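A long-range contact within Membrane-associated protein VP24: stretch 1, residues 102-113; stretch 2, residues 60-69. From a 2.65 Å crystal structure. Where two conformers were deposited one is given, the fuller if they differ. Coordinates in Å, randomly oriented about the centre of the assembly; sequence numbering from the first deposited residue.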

# COMPACT_ATOMS: atom_id res chain seq x y z
N ILE B 102 -5.52 6.24 -16.43
CA ILE B 102 -5.34 7.61 -15.99
C ILE B 102 -4.30 7.67 -14.88
O ILE B 102 -4.08 6.69 -14.18
CB ILE B 102 -6.66 8.24 -15.52
CG1 ILE B 102 -7.27 7.41 -14.39
CG2 ILE B 102 -7.63 8.37 -16.68
CD1 ILE B 102 -8.57 7.97 -13.85
N GLU B 103 -3.68 8.83 -14.73
CA GLU B 103 -2.69 9.05 -13.69
C GLU B 103 -3.31 8.86 -12.32
O GLU B 103 -4.51 9.10 -12.14
CB GLU B 103 -2.09 10.46 -13.79
CG GLU B 103 -1.17 10.66 -14.99
CD GLU B 103 -1.93 10.74 -16.30
OE1 GLU B 103 -3.09 11.20 -16.29
OE2 GLU B 103 -1.36 10.33 -17.33
N PRO B 104 -2.51 8.41 -11.34
CA PRO B 104 -3.02 8.17 -9.99
C PRO B 104 -3.63 9.40 -9.32
O PRO B 104 -4.57 9.25 -8.54
CB PRO B 104 -1.78 7.68 -9.22
CG PRO B 104 -0.62 8.07 -10.06
CD PRO B 104 -1.10 8.04 -11.47
N PHE B 105 -3.11 10.59 -9.62
CA PHE B 105 -3.66 11.81 -9.02
C PHE B 105 -5.03 12.17 -9.59
O PHE B 105 -5.82 12.87 -8.95
CB PHE B 105 -2.69 13.00 -9.12
CG PHE B 105 -2.21 13.28 -10.52
CD1 PHE B 105 -3.02 13.93 -11.43
CD2 PHE B 105 -0.92 12.92 -10.91
CE1 PHE B 105 -2.57 14.20 -12.72
CE2 PHE B 105 -0.47 13.18 -12.19
CZ PHE B 105 -1.30 13.83 -13.09
N LEU B 106 -5.31 11.70 -10.80
CA LEU B 106 -6.62 11.86 -11.40
C LEU B 106 -7.58 10.84 -10.78
O LEU B 106 -8.77 11.10 -10.63
CB LEU B 106 -6.54 11.66 -12.92
CG LEU B 106 -6.86 12.88 -13.78
CD1 LEU B 106 -6.17 14.12 -13.24
CD2 LEU B 106 -6.45 12.63 -15.22
N ALA B 107 -7.04 9.68 -10.42
CA ALA B 107 -7.83 8.64 -9.79
C ALA B 107 -8.16 9.03 -8.35
O ALA B 107 -9.23 8.70 -7.84
CB ALA B 107 -7.09 7.31 -9.83
N LEU B 108 -7.23 9.73 -7.71
CA LEU B 108 -7.47 10.24 -6.36
C LEU B 108 -8.56 11.29 -6.41
O LEU B 108 -9.42 11.35 -5.54
CB LEU B 108 -6.20 10.84 -5.77
CG LEU B 108 -6.39 11.51 -4.41
CD1 LEU B 108 -6.71 10.47 -3.35
CD2 LEU B 108 -5.17 12.31 -4.00
N ARG B 109 -8.50 12.12 -7.45
CA ARG B 109 -9.48 13.19 -7.64
C ARG B 109 -10.87 12.59 -7.75
O ARG B 109 -11.82 13.08 -7.14
CB ARG B 109 -9.14 13.99 -8.89
CG ARG B 109 -9.95 15.26 -9.08
CD ARG B 109 -9.59 15.91 -10.41
NE ARG B 109 -10.50 17.00 -10.77
CZ ARG B 109 -10.19 18.29 -10.69
NH1 ARG B 109 -9.00 18.67 -10.26
NH2 ARG B 109 -11.09 19.20 -11.04
N ILE B 110 -10.98 11.52 -8.53
CA ILE B 110 -12.23 10.79 -8.70
C ILE B 110 -12.70 10.22 -7.36
O ILE B 110 -13.88 10.29 -7.02
CB ILE B 110 -12.06 9.64 -9.72
CG1 ILE B 110 -11.88 10.22 -11.12
CG2 ILE B 110 -13.25 8.70 -9.68
CD1 ILE B 110 -11.69 9.16 -12.19
N LEU B 111 -11.76 9.66 -6.61
CA LEU B 111 -12.06 9.05 -5.32
C LEU B 111 -12.60 10.11 -4.36
O LEU B 111 -13.55 9.86 -3.61
CB LEU B 111 -10.80 8.38 -4.76
CG LEU B 111 -10.94 7.32 -3.67
CD1 LEU B 111 -9.72 6.42 -3.67
CD2 LEU B 111 -11.11 7.97 -2.31
N LEU B 112 -11.99 11.29 -4.38
CA LEU B 112 -12.44 12.39 -3.54
C LEU B 112 -13.85 12.84 -3.91
O LEU B 112 -14.65 13.19 -3.03
CB LEU B 112 -11.47 13.57 -3.61
CG LEU B 112 -10.28 13.47 -2.66
CD1 LEU B 112 -9.34 14.65 -2.85
CD2 LEU B 112 -10.76 13.42 -1.23
N GLY B 113 -14.16 12.83 -5.20
CA GLY B 113 -15.48 13.20 -5.67
C GLY B 113 -16.54 12.28 -5.08
O GLY B 113 -17.62 12.72 -4.70
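Stretch 2 60-69: VFHIPNTGMT

Stretch 2 lies across one side of the helix of stretch 1 as a strand followed by a turn, in a largely apolar contact, built mainly by side chains, that buries 400 Å², both sides summed, and contains no hydrogen bond between the stretches. Residues 60-64 are extended, the end of a strand that begins earlier in the chain. N65 to M68 form a type II beta turn, with G67 at phi 96°, psi -15°, where a CB would be jammed against the carbonyl O of T66; G67 also takes the N-cap position of the helix that starts at M68. The strand runs roughly against the helix 104-113, their N-to-C directions 137° apart and their axes 9.2 Å apart at closest approach. Later residues of stretch 2 therefore meet earlier residues of stretch 1.

Strand alternation sets the pattern: F61 and I63 point their CA-to-CB bonds toward the helix, H62 points away. On the helix, P104, L108 and L112 answer at intervals of four, about one turn each. L112 CD1 lies 3.7 Å from F61 CE2. L108 bridges two strand residues: its CD2 sits over one face of the F61 ring, 3.9 Å from the ring centroid and 25° off the normal in a CH-pi contact, and the same methyl is 3.6 Å from I63 CD1. At the N-terminal end of the helix, P104 CB packs 3.7 Å from I63 CG2, while F105, whose CA-to-CB bond points sideways and whose ring leads off from the strand, approaches I63 more loosely, its backbone N 4.1 Å from I63 CG2 and its CB 4.4 Å from I63 CG1. The backbones come close here, with the CA atoms of F105 and I63 6.6 Å apart. Beyond the turn M68, with all three chi angles m, points its CA-to-CB bond toward stretch 1: its SD is 3.5 Å from P104 CD, and its CE reaches to 4.0 Å from I102 O.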

# COMPACT_ATOMS: atom_id res chain seq x y z
N VAL B 60 -2.82 17.17 2.63
CA VAL B 60 -1.68 17.14 1.73
C VAL B 60 -1.47 15.71 1.25
O VAL B 60 -1.02 14.86 2.01
CB VAL B 60 -0.40 17.65 2.41
CG1 VAL B 60 0.76 17.64 1.42
CG2 VAL B 60 -0.61 19.05 2.96
N PHE B 61 -1.80 15.45 -0.01
CA PHE B 61 -1.67 14.11 -0.55
C PHE B 61 -0.30 13.87 -1.17
O PHE B 61 0.20 14.70 -1.93
CB PHE B 61 -2.77 13.84 -1.58
CG PHE B 61 -4.15 13.82 -1.00
CD1 PHE B 61 -4.56 12.77 -0.19
CD2 PHE B 61 -5.05 14.84 -1.26
CE1 PHE B 61 -5.84 12.75 0.34
CE2 PHE B 61 -6.32 14.82 -0.73
CZ PHE B 61 -6.72 13.77 0.07
N HIS B 62 0.31 12.73 -0.83
CA HIS B 62 1.58 12.33 -1.42
C HIS B 62 1.37 11.17 -2.38
O HIS B 62 1.21 10.03 -1.95
CB HIS B 62 2.57 11.95 -0.33
CG HIS B 62 2.84 13.04 0.66
ND1 HIS B 62 1.99 13.32 1.70
CD2 HIS B 62 3.86 13.92 0.75
CE1 HIS B 62 2.48 14.33 2.41
NE2 HIS B 62 3.62 14.71 1.85
N ILE B 63 1.39 11.46 -3.68
CA ILE B 63 1.11 10.47 -4.71
C ILE B 63 2.38 9.95 -5.35
O ILE B 63 3.11 10.71 -5.99
CB ILE B 63 0.23 11.05 -5.83
CG1 ILE B 63 -0.87 11.94 -5.26
CG2 ILE B 63 -0.34 9.93 -6.69
CD1 ILE B 63 -1.76 11.24 -4.28
N PRO B 64 2.65 8.64 -5.20
CA PRO B 64 3.79 7.96 -5.81
C PRO B 64 3.56 7.59 -7.28
O PRO B 64 2.42 7.53 -7.74
CB PRO B 64 3.92 6.67 -4.98
CG PRO B 64 3.02 6.86 -3.79
CD PRO B 64 1.94 7.77 -4.25
N ASN B 65 4.66 7.33 -7.99
CA ASN B 65 4.62 6.90 -9.38
C ASN B 65 4.35 5.40 -9.52
O ASN B 65 4.50 4.84 -10.60
CB ASN B 65 5.95 7.22 -10.06
CG ASN B 65 5.98 8.62 -10.65
OD1 ASN B 65 5.16 8.97 -11.49
ND2 ASN B 65 6.94 9.42 -10.20
N THR B 66 3.97 4.78 -8.42
CA THR B 66 3.88 3.32 -8.34
C THR B 66 2.76 2.71 -9.18
O THR B 66 1.61 3.16 -9.13
CB THR B 66 3.72 2.86 -6.88
OG1 THR B 66 4.77 3.41 -6.08
CG2 THR B 66 3.76 1.34 -6.78
N GLY B 67 3.10 1.69 -9.95
CA GLY B 67 2.11 0.87 -10.62
C GLY B 67 1.82 1.23 -12.06
O GLY B 67 1.22 0.45 -12.79
N MET B 68 2.24 2.43 -12.47
CA MET B 68 1.93 2.93 -13.80
C MET B 68 2.51 2.05 -14.91
O MET B 68 1.84 1.78 -15.90
CB MET B 68 2.41 4.37 -13.95
CG MET B 68 1.65 5.34 -13.07
SD MET B 68 -0.13 5.19 -13.31
CE MET B 68 -0.29 5.79 -14.99
N THR B 69 3.75 1.62 -14.73
CA THR B 69 4.40 0.75 -15.70
C THR B 69 3.69 -0.60 -15.75
O THR B 69 3.41 -1.13 -16.82
CB THR B 69 5.89 0.55 -15.38
OG1 THR B 69 6.54 1.82 -15.31
CG2 THR B 69 6.55 -0.29 -16.46